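Local coordinates for hyaluronidase (PDB 5DIY), which probably acts as a hexosaminidase of glycoside hydrolase family 84, an O-GlcNAc hydrolase that removes N-acetylglucosamine from modified proteins, at residues C[46-51]-C[79-84]; C[75-80]-C[110-115]. All coordinates share one frame; numbering follows the deposited sequence.

Interaction 1: residues C[46-51]-C[79-84]; sequences LYHREL and TFAISP
His48 docks against the carboxyl end of strand 77-82 with its ring and its backbone together. Its CG stands anti to the backbone N (chi1 171°), beside its own carbonyl carbon, and the ring meets Ala81 O at its edge. There ND1 donates to Ala81 O at 2.8 Å. The acceptor lies almost in the ring plane, but the donor sits well above the plane of the Ala81 carbonyl, and the N-H...O angle of 136° makes this a bent bond. CE1 rests 3.8 Å from the methyl CB of Ala81, a small residue that lets the ring come close. On the other side of CE1, NE2 approaches Ser83 OG to 2.8 Å, while Ser83 N lies over one ring face, offset toward the rim. That same amide donates to His48 O at 2.8 Å, nearly along the C=O axis. Ile82 lays its methyl CD1 against the backbone, 3.5 Å from Tyr47 O and as near to His48 O; Ile82 also packs on Leu99 of helix 93-108.

This buried part gives way to a looser margin. Arg49 lays only the aliphatic start of its side chain near Ser83, CG being 4.0 Å from CB, before its extended chain runs on toward Lys43 and Asn120. Leu46, Glu50 and Leu51 are exposed and stay clear of the strand, and Tyr47 directs its ring away from it. An alanine in place of His48 would probably leave Ala81 O without its imidazole donor and open a gap beside Ser83.

With ND1 donating to a carbonyl, the imidazole carries a proton there, and this bond would help hold the ring's rotation. The chemistry thus joins the loop after strand 37-40 to a barrel strand end, one residue from Arg49, whose side chain lies near Asn120, the engineered residue at the predicted proton-donor position.

Interaction 2: residues C[75-80]-C[110-115]; sequences GINFTF and GVHSIG
Thr79 and Ser113 meet side chain to side chain where strands 77-82 and 113-117 begin to run together in parallel. From CB of Thr79, 3.6 Å from Ser113 OG, two branches part. OG1, anti to the carbonyl carbon (chi1 -64°), forms a 2.7 Å hydrogen bond with Ser113 OG, in which either hydroxyl may donate. The methyl CG2 meets Ser113 O and OG, each at 3.5 Å, and lies near Gly115 N. Threonine suits the place, with one polar and one apolar branch; glycine at 115 presents no side chain to that methyl.

Further along, Gly115 N donates to Phe80 O at 2.7 Å, a nearly straight bond at 169°. The preceding link, Phe80 N to Ser113 O, is weak at 3.4 Å. Toward the strand starts the backbones separate, and a water takes over: it donates to both Phe78 O and Asn77 OD1 and accepts from Ser113 N. The same water lies over one face of the His112 ring, offset toward its rim. The Asn77 side chain and that ring cross at about a right angle, planes 18° apart, OD1 lying 3.4 Å from NE2 at too poor an angle for a hydrogen bond.

Phe78, Phe80, Val111 and Ile114 supply the apolar side, which faces the surrounding helices. Val111 CG2 is 3.9 Å from Phe78 CD1, while CG1 packs on Phe78 O. Phe78 and Val111 both reach Ile68 of helix 58-73; Phe80 stacks on Phe106 of helix 93-108.

These are adjacent strands of a TIM barrel, joined through helix 93-108 in a beta-alpha-beta crossover. Direct backbone pairing holds them at Phe80 and Gly115, whereas nearer their starts one water bridges a backbone carbonyl, the Asn77 side-chain oxygen and the Ser113 N-H.

From the N terminus, the chain leaves strand 37-40 and enters the loop containing 46-51, then passes through helix 58-73 to strand 77-82. There interaction 1 closes its loop, at the strand's carboxyl end. Interaction 2 starts on the same strand, and helix 93-108 intervenes before 110-115 returns to complete it. The two loops overlap in sequence at 75-84, sharing Thr79 and Phe80, and neither nests in the other. Their segments also meet directly, Ile82 N probably donating to Gly115 O. Strand 77-82 is thus common to both: interaction 1 fastens a loop bordering the sugar-binding side, and interaction 2 seams neighbouring strands of the barrel wall.

Interaction 1: residues C[46-51]-C[79-84]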
loop_
_atom_site.group_PDB
_atom_site.type_symbol
_atom_site.label_atom_id
_atom_site.label_comp_id
_atom_site.label_asym_id
_atom_site.label_seq_id
_atom_site.Cartn_x
_atom_site.Cartn_y
_atom_site.Cartn_z
ATOM N N LEU C 46 1.571 -6.776 -20.103
ATOM C CA LEU C 46 0.937 -6.192 -21.304
ATOM C C LEU C 46 -0.282 -6.986 -21.779
ATOM O O LEU C 46 -1.286 -6.406 -22.215
ATOM C CB LEU C 46 1.950 -6.055 -22.459
ATOM C CG LEU C 46 2.924 -4.870 -22.399
ATOM C CD1 LEU C 46 3.948 -4.976 -23.522
ATOM C CD2 LEU C 46 2.187 -3.535 -22.469
ATOM N N TYR C 47 -0.193 -8.308 -21.657
ATOM C CA TYR C 47 -1.266 -9.210 -22.085
ATOM C C TYR C 47 -2.503 -9.180 -21.181
ATOM O O TYR C 47 -3.578 -9.625 -21.590
ATOM C CB TYR C 47 -0.713 -10.628 -22.239
ATOM C CG TYR C 47 0.362 -10.685 -23.302
ATOM C CD1 TYR C 47 0.044 -10.454 -24.636
ATOM C CD2 TYR C 47 1.701 -10.923 -22.974
ATOM C CE1 TYR C 47 1.014 -10.478 -25.627
ATOM C CE2 TYR C 47 2.683 -10.950 -23.959
ATOM C CZ TYR C 47 2.331 -10.726 -25.286
ATOM O OH TYR C 47 3.281 -10.747 -26.280
ATOM N N HIS C 48 -2.353 -8.658 -19.965
ATOM C CA HIS C 48 -3.497 -8.404 -19.081
ATOM C C HIS C 48 -4.322 -7.174 -19.512
ATOM O O HIS C 48 -5.548 -7.145 -19.306
ATOM C CB HIS C 48 -3.026 -8.259 -17.623
ATOM C CG HIS C 48 -4.094 -7.797 -16.687
ATOM N ND1 HIS C 48 -5.119 -8.614 -16.266
ATOM C CD2 HIS C 48 -4.311 -6.590 -16.114
ATOM C CE1 HIS C 48 -5.918 -7.933 -15.466
ATOM N NE2 HIS C 48 -5.449 -6.703 -15.355
ATOM N N ARG C 49 -3.665 -6.177 -20.112
ATOM C CA ARG C 49 -4.274 -4.853 -20.274
ATOM C C ARG C 49 -4.159 -4.261 -21.684
ATOM O O ARG C 49 -5.114 -4.353 -22.448
ATOM C CB ARG C 49 -3.733 -3.908 -19.198
ATOM C CG ARG C 49 -4.535 -2.632 -19.008
ATOM C CD ARG C 49 -4.440 -2.148 -17.568
ATOM N NE ARG C 49 -5.168 -0.897 -17.348
ATOM C CZ ARG C 49 -4.656 0.332 -17.423
ATOM N NH1 ARG C 49 -3.376 0.545 -17.734
ATOM N NH2 ARG C 49 -5.444 1.379 -17.188
ATOM N N GLU C 50 -3.012 -3.686 -22.050
ATOM C CA GLU C 50 -2.907 -2.940 -23.317
ATOM C C GLU C 50 -3.046 -3.867 -24.510
ATOM O O GLU C 50 -3.801 -3.576 -25.441
ATOM C CB GLU C 50 -1.593 -2.158 -23.421
ATOM C CG GLU C 50 -1.497 -0.957 -22.485
ATOM C CD GLU C 50 -0.895 -1.282 -21.128
ATOM O OE1 GLU C 50 -0.922 -2.460 -20.706
ATOM O OE2 GLU C 50 -0.393 -0.348 -20.473
ATOM N N LEU C 51 -2.330 -4.989 -24.459
ATOM C CA LEU C 51 -2.415 -6.038 -25.477
ATOM C C LEU C 51 -3.345 -7.175 -25.031
ATOM O O LEU C 51 -3.021 -8.350 -25.183
ATOM C CB LEU C 51 -1.004 -6.572 -25.788
ATOM C CG LEU C 51 0.053 -5.543 -26.224
ATOM C CD1 LEU C 51 1.311 -6.251 -26.718
ATOM C CD2 LEU C 51 -0.475 -4.601 -27.297
ATOM N N THR C 79 -8.368 -16.973 -10.017
ATOM C CA THR C 79 -9.132 -16.159 -10.957
ATOM C C THR C 79 -8.176 -15.481 -11.927
ATOM O O THR C 79 -7.223 -14.825 -11.511
ATOM C CB THR C 79 -9.960 -15.093 -10.215
ATOM O OG1 THR C 79 -10.930 -15.739 -9.383
ATOM C CG2 THR C 79 -10.685 -14.146 -11.187
ATOM N N PHE C 80 -8.436 -15.650 -13.221
ATOM C CA PHE C 80 -7.715 -14.935 -14.260
ATOM C C PHE C 80 -8.497 -13.673 -14.562
ATOM O O PHE C 80 -9.684 -13.754 -14.891
ATOM C CB PHE C 80 -7.582 -15.775 -15.535
ATOM C CG PHE C 80 -6.967 -15.020 -16.682
ATOM C CD1 PHE C 80 -5.594 -14.828 -16.743
ATOM C CD2 PHE C 80 -7.764 -14.462 -17.674
ATOM C CE1 PHE C 80 -5.024 -14.105 -17.782
ATOM C CE2 PHE C 80 -7.202 -13.744 -18.717
ATOM C CZ PHE C 80 -5.832 -13.566 -18.774
ATOM N N ALA C 81 -7.850 -12.515 -14.462
ATOM C CA ALA C 81 -8.485 -11.254 -14.837
ATOM C C ALA C 81 -7.915 -10.678 -16.129
ATOM O O ALA C 81 -6.756 -10.915 -16.475
ATOM C CB ALA C 81 -8.383 -10.239 -13.714
ATOM N N ILE C 82 -8.758 -9.914 -16.820
ATOM C CA ILE C 82 -8.422 -9.226 -18.061
ATOM C C ILE C 82 -8.977 -7.792 -17.952
ATOM O O ILE C 82 -10.009 -7.572 -17.315
ATOM C CB ILE C 82 -8.986 -10.005 -19.289
ATOM C CG1 ILE C 82 -8.453 -9.450 -20.617
ATOM C CG2 ILE C 82 -10.511 -10.059 -19.293
ATOM C CD1 ILE C 82 -7.046 -9.908 -20.940
ATOM N N SER C 83 -8.270 -6.830 -18.544
ATOM C CA SER C 83 -8.633 -5.416 -18.491
ATOM C C SER C 83 -8.653 -4.848 -19.913
ATOM O O SER C 83 -7.627 -4.366 -20.399
ATOM C CB SER C 83 -7.641 -4.650 -17.617
ATOM O OG SER C 83 -7.616 -5.188 -16.309
ATOM N N PRO C 84 -9.818 -4.925 -20.595
ATOM C CA PRO C 84 -9.941 -4.530 -21.997
ATOM C C PRO C 84 -10.426 -3.097 -22.253
ATOM O O PRO C 84 -10.518 -2.689 -23.417
ATOM C CB PRO C 84 -10.987 -5.518 -22.515
ATOM C CG PRO C 84 -11.918 -5.659 -21.360
ATOM C CD PRO C 84 -11.066 -5.561 -20.118
#

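Interaction 2: residues C[75-80]-C[110-115]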
loop_
_atom_site.group_PDB
_atom_site.type_symbol
_atom_site.label_atom_id
_atom_site.label_comp_id
_atom_site.label_asym_id
_atom_site.label_seq_id
_atom_site.Cartn_x
_atom_site.Cartn_y
_atom_site.Cartn_z
ATOM N N GLY C 75 -5.779 -25.052 -1.818
ATOM C CA GLY C 75 -7.147 -24.653 -1.477
ATOM C C GLY C 75 -7.500 -23.242 -1.915
ATOM O O GLY C 75 -8.369 -22.614 -1.320
ATOM N N ILE C 76 -6.826 -22.762 -2.960
ATOM C CA ILE C 76 -6.979 -21.407 -3.474
ATOM C C ILE C 76 -7.772 -21.458 -4.777
ATOM O O ILE C 76 -7.415 -22.212 -5.680
ATOM C CB ILE C 76 -5.609 -20.752 -3.802
ATOM C CG1 ILE C 76 -4.570 -20.984 -2.692
ATOM C CG2 ILE C 76 -5.777 -19.268 -4.102
ATOM C CD1 ILE C 76 -4.963 -20.459 -1.338
ATOM N N ASN C 77 -8.827 -20.652 -4.882
ATOM C CA ASN C 77 -9.513 -20.447 -6.158
ATOM C C ASN C 77 -8.706 -19.444 -6.977
ATOM O O ASN C 77 -8.506 -18.310 -6.535
ATOM C CB ASN C 77 -10.941 -19.937 -5.932
ATOM C CG ASN C 77 -11.777 -19.905 -7.213
ATOM O OD1 ASN C 77 -11.577 -20.699 -8.137
ATOM N ND2 ASN C 77 -12.734 -18.987 -7.264
ATOM N N PHE C 78 -8.219 -19.872 -8.143
ATOM C CA PHE C 78 -7.460 -19.008 -9.045
ATOM C C PHE C 78 -8.428 -18.303 -9.993
ATOM O O PHE C 78 -9.196 -18.964 -10.698
ATOM C CB PHE C 78 -6.458 -19.840 -9.846
ATOM C CG PHE C 78 -5.531 -19.033 -10.727
ATOM C CD1 PHE C 78 -5.969 -18.506 -11.944
ATOM C CD2 PHE C 78 -4.195 -18.849 -10.370
ATOM C CE1 PHE C 78 -5.108 -17.789 -12.759
ATOM C CE2 PHE C 78 -3.331 -18.132 -11.184
ATOM C CZ PHE C 78 -3.786 -17.604 -12.382
ATOM N N THR C 79 -8.368 -16.973 -10.017
ATOM C CA THR C 79 -9.132 -16.159 -10.957
ATOM C C THR C 79 -8.176 -15.481 -11.927
ATOM O O THR C 79 -7.223 -14.825 -11.511
ATOM C CB THR C 79 -9.960 -15.093 -10.215
ATOM O OG1 THR C 79 -10.930 -15.739 -9.383
ATOM C CG2 THR C 79 -10.685 -14.146 -11.187
ATOM N N PHE C 80 -8.436 -15.650 -13.221
ATOM C CA PHE C 80 -7.715 -14.935 -14.260
ATOM C C PHE C 80 -8.497 -13.673 -14.562
ATOM O O PHE C 80 -9.684 -13.754 -14.891
ATOM C CB PHE C 80 -7.582 -15.775 -15.535
ATOM C CG PHE C 80 -6.967 -15.020 -16.682
ATOM C CD1 PHE C 80 -5.594 -14.828 -16.743
ATOM C CD2 PHE C 80 -7.764 -14.462 -17.674
ATOM C CE1 PHE C 80 -5.024 -14.105 -17.782
ATOM C CE2 PHE C 80 -7.202 -13.744 -18.717
ATOM C CZ PHE C 80 -5.832 -13.566 -18.774
ATOM N N GLY C 110 -9.123 -25.354 -16.150
ATOM C CA GLY C 110 -9.993 -25.571 -14.989
ATOM C C GLY C 110 -10.433 -24.312 -14.262
ATOM O O GLY C 110 -11.168 -24.402 -13.279
ATOM N N VAL C 111 -9.989 -23.145 -14.736
ATOM C CA VAL C 111 -10.387 -21.862 -14.153
ATOM C C VAL C 111 -11.832 -21.564 -14.563
ATOM O O VAL C 111 -12.138 -21.466 -15.755
ATOM C CB VAL C 111 -9.454 -20.709 -14.603
ATOM C CG1 VAL C 111 -9.966 -19.356 -14.117
ATOM C CG2 VAL C 111 -8.032 -20.951 -14.110
ATOM N N HIS C 112 -12.707 -21.441 -13.566
ATOM C CA HIS C 112 -14.119 -21.058 -13.772
ATOM C C HIS C 112 -14.422 -19.612 -13.356
ATOM O O HIS C 112 -15.503 -19.106 -13.670
ATOM C CB HIS C 112 -15.054 -22.017 -13.021
ATOM C CG HIS C 112 -14.883 -21.994 -11.534
ATOM N ND1 HIS C 112 -15.607 -21.154 -10.715
ATOM C CD2 HIS C 112 -14.061 -22.699 -10.720
ATOM C CE1 HIS C 112 -15.241 -21.345 -9.459
ATOM N NE2 HIS C 112 -14.304 -22.278 -9.436
ATOM N N SER C 113 -13.488 -18.962 -12.646
ATOM C CA SER C 113 -13.643 -17.571 -12.208
ATOM C C SER C 113 -12.801 -16.642 -13.081
ATOM O O SER C 113 -11.587 -16.824 -13.221
ATOM C CB SER C 113 -13.249 -17.411 -10.742
ATOM O OG SER C 113 -13.429 -16.066 -10.323
ATOM N N ILE C 114 -13.462 -15.652 -13.670
ATOM C CA ILE C 114 -12.833 -14.735 -14.603
ATOM C C ILE C 114 -13.066 -13.318 -14.106
ATOM O O ILE C 114 -14.188 -12.958 -13.756
ATOM C CB ILE C 114 -13.405 -14.908 -16.033
ATOM C CG1 ILE C 114 -13.172 -16.340 -16.557
ATOM C CG2 ILE C 114 -12.817 -13.875 -16.994
ATOM C CD1 ILE C 114 -11.727 -16.706 -16.849
ATOM N N GLY C 115 -11.996 -12.527 -14.066
ATOM C CA GLY C 115 -12.072 -11.103 -13.732
ATOM C C GLY C 115 -12.125 -10.261 -14.995
ATOM O O GLY C 115 -11.324 -10.465 -15.903
HETATM O O HOH W 1 -11.500 -20.591 -11.028
#